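Local coordinates for uncharacterized protein (Bombyx mori, PDB 5AZ0), which probably catalyses the NAD(P)H-dependent reduction of carbonyl compounds, as a silkworm member of the aldo-keto reductase family, at residues 161-164 against 168-171; 117-122 against 129-134; 184-187 against 192-195; 113-118 against 154-159. All blocks are in the same frame, centred on the assembly; numbering follows the deposited sequence. Where two conformers were deposited one is given.

All four contacts belong to the outer layer of a TIM barrel, where helices pack on one another and on the parallel strands. Interactions 1 and 3 are close relatives: in each, the end of a helix meets the loop that runs into the next strand, with one backbone bond in interaction 1 and apolar contact alone in interaction 3. Interaction 2 sets helix 112-126 on the start of strand 133-136, and interaction 4 sets the same helix against helix 153-165, which also supplies half of interaction 1. Interactions 1, 2 and 4 are buried. Interaction 3, where two leucines meet a pair of prolines, is only partly so.

Interaction 1 of 4, residues 161-164 against 168-171; sequences EEVL and LTKA
Val-163 and Leu-168 meet where helix 153-165 of the TIM barrel ends and the chain turns back toward strand 172-175. The turn is tied by one backbone bond, Leu-168 N to Val-163 O, at 3.1 Å and with an N-H...O angle of 153°; it joins the N-H of one residue to the carbonyl five positions earlier. Beside it the two side chains cross at about a right angle, Val-163 CG1 lying 4.1 Å from Leu-168 CD1. Both also touch Leu-119 of helix 112-126, so the turn is covered from that helix.

Leu-164 shows how torsions can redirect a side chain. Its CB leaves the helix away from the loop, yet with CG anti to the backbone N (chi1 -173°) the chain bends back until Leu-164 CD1 lies 3.6 Å from Thr-169 O and 3.8 Å from Lys-170 C. The methyl therefore rests mainly on the loop backbone, with the Thr-169 methyl beside it.

Thr-169 divides its branches between two tasks. Its methyl faces the helix, with Thr-169 CG2 4.0 Å from Leu-164 CA. The hydroxyl, placed anti to the backbone N (chi1 -176°), bonds within the loop instead: Thr-169 OG1 donates to Ala-171 O over 2.7 Å, from a position tilted out of the carbonyl plane.

Interaction 2 of 4, residues 117-122 against 129-134; sequences VSLRAS and DHVNLV
In the beta-alpha-beta unit formed by strand 100-105, helix 112-126 and strand 133-136, Leu-119 is the helix side chain that lies on Val-131 and Val-134 at the entry to the second strand. It is a good example of one leucine seating a barrel helix on its sheet. The backbones stand well apart, with 7.9 Å between Leu-119 CA and Val-134 CA, and only apolar branches span the distance.

Leu-119 CD1 does most of the touching, meeting both Val-134 CG2 at 3.9 Å and Val-131 CG2 at 4.0 Å. The leucine comes to both valines at a slant. Around them the apolar cluster widens: Leu-123 and Leu-126, further along the same helix, touch Val-131, and Phe-160 of helix 153-165 touches Val-134.

The two valines contribute unequally. Because Val-134 has chi1 of 66°, with CG2 anti to the backbone N, both of its methyls serve the contact, whereas Val-131 offers CG2 alone. The second methyl of Val-134 makes the looser pairing, Leu-119 CD2 facing Val-134 CG1 at 4.2 Å.

Interaction 3 of 4, residues 184-187 against 192-195; sequences RLLT and PPAV
Leu-185 sends its CD2 methyl against the ring of Pro-193, reaching Pro-193 CG at 3.9 Å and Pro-193 CD at 4.1 Å. Leucine and proline extend toward each other, so the end of the leucine meets the outer carbons of the ring. The extended reach follows from the torsions: CG stands anti to the backbone N (chi1 176°), which carries the branch from the helix toward the loop.

The next residue arrives differently. The CB of Leu-186 points neither at the loop nor from it, but CG lies beside the backbone N (chi1 -73°), and this brings CD2 round to the loop. That one methyl serves both prolines: Leu-186 CD2 is 3.9 Å from Pro-192 CB and also 3.9 Å from Pro-193 CD. The Leu-186 side chain crosses Pro-192 at about a right angle and Pro-193 at a slant, so one methyl touches both rings.

Trp-157 of helix 153-165 touches both Leu-185 and Pro-193. Elsewhere the loop is held by polar means, since Pro-193 O accepts a bond from the side chain of Asn-12, and Ala-194 pairs through its backbone with Ile-172 and Val-219. The rigid proline pair leads the chain from helix 179-188 into strand 195-199, one of the helix-to-strand returns from which a TIM barrel is built.

Interaction 4 of 4, residues 113-118 against 154-159; sequences ADVEVS and LETWRG
Asp-114 O, one residue ahead of the Val-115 that meets Thr-156 and Gly-159, is gripped by two backbone N-H groups: Ser-118 N at 2.9 Å and, weakly, Val-117 N at 3.2 Å. These bonds belong to the turn of helix 112-126 from which Val-115 points at helix 153-165, its neighbour in the outer layer of the barrel.

Each methyl of Val-115 has its own target. Val-115 CG1, anti to the backbone N (chi1 178°), lies over the peptide of Gly-159, 3.9 Å from Gly-159 O. Val-115 CG2 approaches the previous turn, 3.7 Å from Thr-156 O and 4.0 Å from Thr-156 CG2, and the valine and threonine side chains cross at about a right angle. Since Gly-159 has no side chain, the valine can settle directly on helix backbone, and Val-115 CA comes within 5.4 Å of Gly-159 CA.

Thr-156 keeps its polar branch for another partner, bonding through OG1 to the carbonyl oxygen of His-110, while Phe-160 and Val-163 also touch Val-115. The interface itself is therefore one of van der Waals fit, a branched side chain against helix backbone and one threonine methyl, with the Thr-156 hydroxyl bonded outside the interface.

Interaction 1 of 4, residues 161-164 against 168-171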
loop_
_atom_site.group_PDB
_atom_site.type_symbol
_atom_site.label_atom_id
_atom_site.label_comp_id
_atom_site.label_asym_id
_atom_site.label_seq_id
_atom_site.Cartn_x
_atom_site.Cartn_y
_atom_site.Cartn_z
ATOM N N GLU A 161 18.472 -4.668 3.305
ATOM C CA GLU A 161 19.645 -3.792 3.300
ATOM C C GLU A 161 20.654 -4.189 2.231
ATOM O O GLU A 161 21.295 -3.296 1.629
ATOM C CB GLU A 161 20.327 -3.716 4.720
ATOM C CG GLU A 161 19.369 -3.093 5.749
ATOM C CD GLU A 161 19.849 -3.161 7.221
ATOM O OE1 GLU A 161 20.654 -4.036 7.493
ATOM O OE2 GLU A 161 19.363 -2.415 8.096
ATOM N N GLU A 162 20.809 -5.513 1.997
ATOM C CA GLU A 162 21.709 -5.981 0.956
ATOM C C GLU A 162 21.201 -5.560 -0.474
ATOM O O GLU A 162 22.004 -5.116 -1.324
ATOM C CB GLU A 162 21.999 -7.524 1.128
ATOM C CG GLU A 162 22.875 -7.879 2.372
ATOM C CD GLU A 162 22.847 -9.381 2.878
ATOM O OE1 GLU A 162 22.043 -10.234 2.435
ATOM O OE2 GLU A 162 23.684 -9.710 3.756
ATOM N N VAL A 163 19.923 -5.692 -0.750
ATOM C CA VAL A 163 19.439 -5.389 -2.127
ATOM C C VAL A 163 19.486 -3.873 -2.381
ATOM O O VAL A 163 19.708 -3.460 -3.521
ATOM C CB VAL A 163 18.054 -5.920 -2.429
ATOM C CG1 VAL A 163 18.081 -7.466 -2.404
ATOM C CG2 VAL A 163 16.958 -5.380 -1.485
ATOM N N LEU A 164 19.374 -3.071 -1.294
ATOM C CA LEU A 164 19.587 -1.626 -1.326
ATOM C C LEU A 164 20.986 -1.311 -1.736
ATOM O O LEU A 164 21.208 -0.546 -2.710
ATOM C CB LEU A 164 19.223 -0.977 0.011
ATOM C CG LEU A 164 19.237 0.580 0.106
ATOM C CD1 LEU A 164 18.150 1.147 -0.740
ATOM C CD2 LEU A 164 19.046 0.995 1.548
ATOM N N LEU A 168 19.278 -2.504 -6.404
ATOM C CA LEU A 168 18.075 -3.151 -6.891
ATOM C C LEU A 168 16.815 -2.368 -6.564
ATOM O O LEU A 168 15.721 -2.549 -7.194
ATOM C CB LEU A 168 18.031 -4.584 -6.400
ATOM C CG LEU A 168 19.192 -5.421 -6.944
ATOM C CD1 LEU A 168 19.061 -6.789 -6.329
ATOM C CD2 LEU A 168 19.239 -5.560 -8.468
ATOM N N THR A 169 16.975 -1.445 -5.622
ATOM C CA THR A 169 15.906 -0.606 -5.184
ATOM C C THR A 169 16.526 0.666 -4.700
ATOM O O THR A 169 17.700 0.672 -4.273
ATOM C CB THR A 169 15.091 -1.244 -4.079
ATOM O OG1 THR A 169 13.990 -0.415 -3.729
ATOM C CG2 THR A 169 15.916 -1.541 -2.855
ATOM N N LYS A 170 15.764 1.738 -4.767
ATOM C CA LYS A 170 16.236 3.051 -4.222
ATOM C C LYS A 170 15.746 3.231 -2.770
ATOM O O LYS A 170 16.155 4.137 -2.125
ATOM C CB LYS A 170 15.689 4.210 -5.009
ATOM C CG LYS A 170 16.072 4.252 -6.477
ATOM C CD LYS A 170 17.562 4.522 -6.631
ATOM C CE LYS A 170 17.854 5.527 -7.782
ATOM N NZ LYS A 170 19.204 6.178 -7.670
ATOM N N ALA A 171 14.876 2.352 -2.282
ATOM C CA ALA A 171 14.392 2.460 -0.916
ATOM C C ALA A 171 13.842 1.139 -0.411
ATOM O O ALA A 171 13.294 0.341 -1.208
ATOM C CB ALA A 171 13.321 3.566 -0.767
#

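Interaction 2 of 4, residues 117-122 against 129-134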
loop_
_atom_site.group_PDB
_atom_site.type_symbol
_atom_site.label_atom_id
_atom_site.label_comp_id
_atom_site.label_asym_id
_atom_site.label_seq_id
_atom_site.Cartn_x
_atom_site.Cartn_y
_atom_site.Cartn_z
ATOM N N VAL A 117 16.490 -12.808 -4.496
ATOM C CA VAL A 117 15.930 -13.716 -5.544
ATOM C C VAL A 117 14.548 -13.181 -5.827
ATOM O O VAL A 117 14.204 -12.922 -6.966
ATOM C CB VAL A 117 15.848 -15.182 -5.086
ATOM C CG1 VAL A 117 15.311 -16.020 -6.216
ATOM C CG2 VAL A 117 17.209 -15.716 -4.677
ATOM N N SER A 118 13.758 -12.934 -4.780
ATOM C CA SER A 118 12.427 -12.442 -5.019
ATOM C C SER A 118 12.399 -11.111 -5.803
ATOM O O SER A 118 11.601 -10.937 -6.727
ATOM C CB SER A 118 11.649 -12.324 -3.689
ATOM O OG SER A 118 10.278 -11.962 -3.876
ATOM N N LEU A 119 13.244 -10.172 -5.380
ATOM C CA LEU A 119 13.194 -8.845 -5.949
ATOM C C LEU A 119 13.741 -8.891 -7.359
ATOM O O LEU A 119 13.149 -8.313 -8.203
ATOM C CB LEU A 119 13.940 -7.823 -5.115
ATOM C CG LEU A 119 14.169 -6.421 -5.678
ATOM C CD1 LEU A 119 12.843 -5.813 -5.955
ATOM C CD2 LEU A 119 14.992 -5.578 -4.698
ATOM N N ARG A 120 14.864 -9.551 -7.620
ATOM C CA ARG A 120 15.321 -9.717 -9.011
ATOM C C ARG A 120 14.286 -10.309 -9.955
ATOM O O ARG A 120 14.058 -9.797 -11.033
ATOM C CB ARG A 120 16.626 -10.473 -9.079
ATOM C CG ARG A 120 17.809 -9.618 -8.573
ATOM C CD ARG A 120 19.020 -10.154 -9.164
ATOM N NE ARG A 120 20.264 -9.650 -8.687
ATOM C CZ ARG A 120 21.075 -8.814 -9.353
ATOM N NH1 ARG A 120 20.725 -8.260 -10.477
ATOM N NH2 ARG A 120 22.270 -8.513 -8.851
ATOM N N ALA A 121 13.574 -11.315 -9.498
ATOM C CA ALA A 121 12.476 -11.854 -10.271
ATOM C C ALA A 121 11.392 -10.834 -10.503
ATOM O O ALA A 121 10.880 -10.682 -11.643
ATOM C CB ALA A 121 11.940 -13.152 -9.604
ATOM N N SER A 122 11.025 -10.086 -9.450
ATOM C CA SER A 122 9.984 -9.078 -9.631
ATOM C C SER A 122 10.500 -8.019 -10.652
ATOM O O SER A 122 9.713 -7.505 -11.465
ATOM C CB SER A 122 9.632 -8.372 -8.306
ATOM O OG SER A 122 8.689 -9.054 -7.528
ATOM N N ASP A 129 15.542 -2.064 -14.136
ATOM C CA ASP A 129 16.842 -2.116 -13.436
ATOM C C ASP A 129 16.615 -2.140 -11.934
ATOM O O ASP A 129 17.257 -2.881 -11.226
ATOM C CB ASP A 129 17.667 -0.854 -13.744
ATOM C CG ASP A 129 19.021 -0.788 -12.995
ATOM O OD1 ASP A 129 19.925 -1.554 -13.439
ATOM O OD2 ASP A 129 19.195 0.077 -12.038
ATOM N N HIS A 130 15.712 -1.240 -11.473
ATOM C CA HIS A 130 15.438 -1.036 -10.059
ATOM C C HIS A 130 14.033 -0.595 -9.837
ATOM O O HIS A 130 13.362 -0.090 -10.737
ATOM C CB HIS A 130 16.397 -0.018 -9.431
ATOM C CG HIS A 130 16.341 1.315 -10.101
ATOM N ND1 HIS A 130 17.206 1.657 -11.131
ATOM C CD2 HIS A 130 15.501 2.365 -9.944
ATOM C CE1 HIS A 130 16.893 2.873 -11.562
ATOM N NE2 HIS A 130 15.890 3.335 -10.839
ATOM N N VAL A 131 13.542 -0.861 -8.632
ATOM C CA VAL A 131 12.321 -0.242 -8.161
ATOM C C VAL A 131 12.698 0.972 -7.328
ATOM O O VAL A 131 13.846 1.104 -6.900
ATOM C CB VAL A 131 11.408 -1.174 -7.319
ATOM C CG1 VAL A 131 10.607 -2.154 -8.228
ATOM C CG2 VAL A 131 12.163 -1.929 -6.226
ATOM N N ASN A 132 11.717 1.831 -7.104
ATOM C CA ASN A 132 11.884 2.971 -6.199
ATOM C C ASN A 132 11.725 2.550 -4.740
ATOM O O ASN A 132 12.334 3.176 -3.872
ATOM C CB ASN A 132 10.905 4.078 -6.486
ATOM C CG ASN A 132 11.090 4.608 -7.909
ATOM O OD1 ASN A 132 10.617 3.964 -8.875
ATOM N ND2 ASN A 132 11.823 5.740 -8.040
ATOM N N LEU A 133 10.917 1.520 -4.503
ATOM C CA LEU A 133 10.682 1.076 -3.151
ATOM C C LEU A 133 10.391 -0.440 -3.153
ATOM O O LEU A 133 9.622 -0.909 -3.988
ATOM C CB LEU A 133 9.514 1.888 -2.551
ATOM C CG LEU A 133 9.035 1.425 -1.167
ATOM C CD1 LEU A 133 10.131 1.654 -0.107
ATOM C CD2 LEU A 133 7.793 2.249 -0.826
ATOM N N VAL A 134 10.987 -1.191 -2.222
ATOM C CA VAL A 134 10.553 -2.568 -2.010
ATOM C C VAL A 134 10.194 -2.766 -0.534
ATOM O O VAL A 134 10.944 -2.326 0.342
ATOM C CB VAL A 134 11.611 -3.542 -2.532
ATOM C CG1 VAL A 134 12.910 -3.487 -1.752
ATOM C CG2 VAL A 134 11.086 -4.979 -2.526
#

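Interaction 3 of 4, residues 184-187 against 192-195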
loop_
_atom_site.group_PDB
_atom_site.type_symbol
_atom_site.label_atom_id
_atom_site.label_comp_id
_atom_site.label_asym_id
_atom_site.label_seq_id
_atom_site.Cartn_x
_atom_site.Cartn_y
_atom_site.Cartn_z
ATOM N N ARG A 184 11.169 -2.292 17.463
ATOM C CA ARG A 184 12.255 -3.270 17.466
ATOM C C ARG A 184 13.059 -3.173 16.139
ATOM O O ARG A 184 14.293 -3.212 16.103
ATOM C CB ARG A 184 11.682 -4.691 17.609
ATOM C CG ARG A 184 12.779 -5.743 17.836
ATOM C CD ARG A 184 12.230 -6.970 18.569
ATOM N NE ARG A 184 13.225 -8.061 18.483
ATOM C CZ ARG A 184 13.413 -8.910 17.453
ATOM N NH1 ARG A 184 12.719 -8.845 16.322
ATOM N NH2 ARG A 184 14.353 -9.844 17.546
ATOM N N LEU A 185 12.343 -2.998 15.038
ATOM C CA LEU A 185 13.091 -2.813 13.728
ATOM C C LEU A 185 13.979 -1.571 13.775
ATOM O O LEU A 185 15.180 -1.597 13.467
ATOM C CB LEU A 185 12.072 -2.804 12.561
ATOM C CG LEU A 185 12.730 -2.518 11.211
ATOM C CD1 LEU A 185 13.814 -3.532 10.934
ATOM C CD2 LEU A 185 11.669 -2.539 10.132
ATOM N N LEU A 186 13.402 -0.457 14.201
ATOM C CA LEU A 186 14.145 0.808 14.247
ATOM C C LEU A 186 15.316 0.802 15.243
ATOM O O LEU A 186 16.347 1.458 15.017
ATOM C CB LEU A 186 13.198 1.972 14.543
ATOM C CG LEU A 186 12.266 2.402 13.398
ATOM C CD1 LEU A 186 11.219 3.337 13.936
ATOM C CD2 LEU A 186 13.071 3.142 12.362
ATOM N N THR A 187 15.179 -0.006 16.293
ATOM C CA THR A 187 16.248 -0.114 17.303
ATOM C C THR A 187 17.384 -0.949 16.803
ATOM O O THR A 187 18.522 -0.696 17.168
ATOM C CB THR A 187 15.728 -0.785 18.600
ATOM O OG1 THR A 187 14.675 0.000 19.085
ATOM C CG2 THR A 187 16.815 -0.899 19.691
ATOM N N PRO A 192 17.061 2.524 8.248
ATOM C CA PRO A 192 15.672 2.403 8.669
ATOM C C PRO A 192 14.710 2.224 7.506
ATOM O O PRO A 192 15.019 2.652 6.415
ATOM C CB PRO A 192 15.411 3.730 9.360
ATOM C CG PRO A 192 16.240 4.668 8.563
ATOM C CD PRO A 192 17.475 3.943 8.146
ATOM N N PRO A 193 13.545 1.631 7.752
ATOM C CA PRO A 193 12.538 1.598 6.738
ATOM C C PRO A 193 12.112 3.004 6.375
ATOM O O PRO A 193 12.031 3.895 7.265
ATOM C CB PRO A 193 11.388 0.902 7.405
ATOM C CG PRO A 193 11.582 1.186 8.904
ATOM C CD PRO A 193 13.063 1.118 9.049
ATOM N N ALA A 194 11.797 3.184 5.089
ATOM C CA ALA A 194 11.319 4.421 4.571
ATOM C C ALA A 194 9.841 4.569 4.793
ATOM O O ALA A 194 9.350 5.686 4.929
ATOM C CB ALA A 194 11.638 4.497 3.078
ATOM N N VAL A 195 9.101 3.468 4.678
ATOM C CA VAL A 195 7.707 3.529 4.876
ATOM C C VAL A 195 7.250 2.338 5.708
ATOM O O VAL A 195 7.927 1.327 5.776
ATOM C CB VAL A 195 6.874 3.544 3.530
ATOM C CG1 VAL A 195 7.381 4.548 2.498
ATOM C CG2 VAL A 195 6.759 2.200 2.930
#

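Interaction 4 of 4, residues 113-118 against 154-159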
loop_
_atom_site.group_PDB
_atom_site.type_symbol
_atom_site.label_atom_id
_atom_site.label_comp_id
_atom_site.label_asym_id
_atom_site.label_seq_id
_atom_site.Cartn_x
_atom_site.Cartn_y
_atom_site.Cartn_z
ATOM N N ALA A 113 19.034 -14.122 2.109
ATOM C CA ALA A 113 19.398 -14.357 0.709
ATOM C C ALA A 113 18.208 -14.461 -0.190
ATOM O O ALA A 113 18.347 -14.229 -1.382
ATOM C CB ALA A 113 20.237 -15.617 0.589
ATOM N N ASP A 114 17.021 -14.769 0.325
ATOM C CA ASP A 114 15.925 -14.830 -0.585
ATOM C C ASP A 114 15.348 -13.528 -1.044
ATOM O O ASP A 114 14.579 -13.513 -2.024
ATOM C CB ASP A 114 14.845 -15.747 -0.081
ATOM C CG ASP A 114 15.264 -17.254 -0.268
ATOM O OD1 ASP A 114 15.583 -17.786 -1.415
ATOM O OD2 ASP A 114 15.442 -17.803 0.782
ATOM N N VAL A 115 15.638 -12.454 -0.324
ATOM C CA VAL A 115 15.044 -11.148 -0.691
ATOM C C VAL A 115 15.589 -10.780 -2.095
ATOM O O VAL A 115 14.843 -10.417 -2.933
ATOM C CB VAL A 115 15.473 -10.089 0.319
ATOM C CG1 VAL A 115 14.927 -8.724 -0.055
ATOM C CG2 VAL A 115 14.921 -10.457 1.726
ATOM N N GLU A 116 16.874 -10.961 -2.324
ATOM C CA GLU A 116 17.515 -10.736 -3.644
ATOM C C GLU A 116 16.864 -11.571 -4.804
ATOM O O GLU A 116 16.593 -11.052 -5.918
ATOM C CB GLU A 116 19.014 -10.915 -3.546
ATOM C CG GLU A 116 19.798 -10.637 -4.841
ATOM C CD GLU A 116 20.074 -11.874 -5.782
ATOM O OE1 GLU A 116 19.563 -12.981 -5.505
ATOM O OE2 GLU A 116 20.835 -11.712 -6.792
ATOM N N VAL A 117 16.490 -12.808 -4.496
ATOM C CA VAL A 117 15.930 -13.716 -5.544
ATOM C C VAL A 117 14.548 -13.181 -5.827
ATOM O O VAL A 117 14.204 -12.922 -6.966
ATOM C CB VAL A 117 15.848 -15.182 -5.086
ATOM C CG1 VAL A 117 15.311 -16.020 -6.216
ATOM C CG2 VAL A 117 17.209 -15.716 -4.677
ATOM N N SER A 118 13.758 -12.934 -4.780
ATOM C CA SER A 118 12.427 -12.442 -5.019
ATOM C C SER A 118 12.399 -11.111 -5.803
ATOM O O SER A 118 11.601 -10.937 -6.727
ATOM C CB SER A 118 11.649 -12.324 -3.689
ATOM O OG SER A 118 10.278 -11.962 -3.876
ATOM N N LEU A 154 14.064 -9.206 11.529
ATOM C CA LEU A 154 15.374 -8.637 11.484
ATOM C C LEU A 154 16.325 -9.353 10.556
ATOM O O LEU A 154 17.226 -8.669 9.993
ATOM C CB LEU A 154 16.070 -8.486 12.877
ATOM C CG LEU A 154 15.305 -7.690 13.966
ATOM C CD1 LEU A 154 16.168 -7.658 15.255
ATOM C CD2 LEU A 154 15.057 -6.243 13.506
ATOM N N GLU A 155 16.211 -10.692 10.431
ATOM C CA GLU A 155 17.063 -11.435 9.466
ATOM C C GLU A 155 16.579 -11.018 8.103
ATOM O O GLU A 155 17.373 -10.713 7.272
ATOM C CB GLU A 155 17.069 -13.006 9.492
ATOM C CG GLU A 155 18.046 -13.584 8.405
ATOM C CD GLU A 155 17.979 -15.083 8.061
ATOM O OE1 GLU A 155 17.656 -15.831 9.009
ATOM O OE2 GLU A 155 18.307 -15.490 6.877
ATOM N N THR A 156 15.280 -11.004 7.877
ATOM C CA THR A 156 14.795 -10.607 6.567
ATOM C C THR A 156 15.320 -9.214 6.138
ATOM O O THR A 156 15.751 -9.030 5.010
ATOM C CB THR A 156 13.293 -10.624 6.518
ATOM O OG1 THR A 156 12.846 -11.845 7.114
ATOM C CG2 THR A 156 12.802 -10.484 5.081
ATOM N N TRP A 157 15.389 -8.314 7.102
ATOM C CA TRP A 157 15.739 -6.947 6.891
ATOM C C TRP A 157 17.151 -6.820 6.472
ATOM O O TRP A 157 17.431 -5.995 5.615
ATOM C CB TRP A 157 15.412 -6.111 8.140
ATOM C CG TRP A 157 15.527 -4.619 7.847
ATOM C CD1 TRP A 157 16.490 -3.786 8.249
ATOM C CD2 TRP A 157 14.643 -3.864 7.044
ATOM N NE1 TRP A 157 16.246 -2.503 7.771
ATOM C CE2 TRP A 157 15.103 -2.523 7.046
ATOM C CE3 TRP A 157 13.489 -4.181 6.318
ATOM C CZ2 TRP A 157 14.482 -1.507 6.303
ATOM C CZ3 TRP A 157 12.825 -3.155 5.630
ATOM C CH2 TRP A 157 13.336 -1.856 5.611
ATOM N N ARG A 158 18.029 -7.705 6.938
ATOM C CA ARG A 158 19.395 -7.694 6.414
ATOM C C ARG A 158 19.432 -7.902 4.885
ATOM O O ARG A 158 20.251 -7.333 4.210
ATOM C CB ARG A 158 20.333 -8.756 7.039
ATOM C CG ARG A 158 20.645 -8.567 8.535
ATOM C CD ARG A 158 21.714 -9.542 9.178
ATOM N NE ARG A 158 21.122 -10.557 10.090
ATOM C CZ ARG A 158 20.516 -10.314 11.290
ATOM N NH1 ARG A 158 20.397 -9.086 11.816
ATOM N NH2 ARG A 158 19.992 -11.333 11.992
ATOM N N GLY A 159 18.588 -8.773 4.384
ATOM C CA GLY A 159 18.449 -8.989 2.954
ATOM C C GLY A 159 17.915 -7.728 2.291
ATOM O O GLY A 159 18.373 -7.403 1.206
#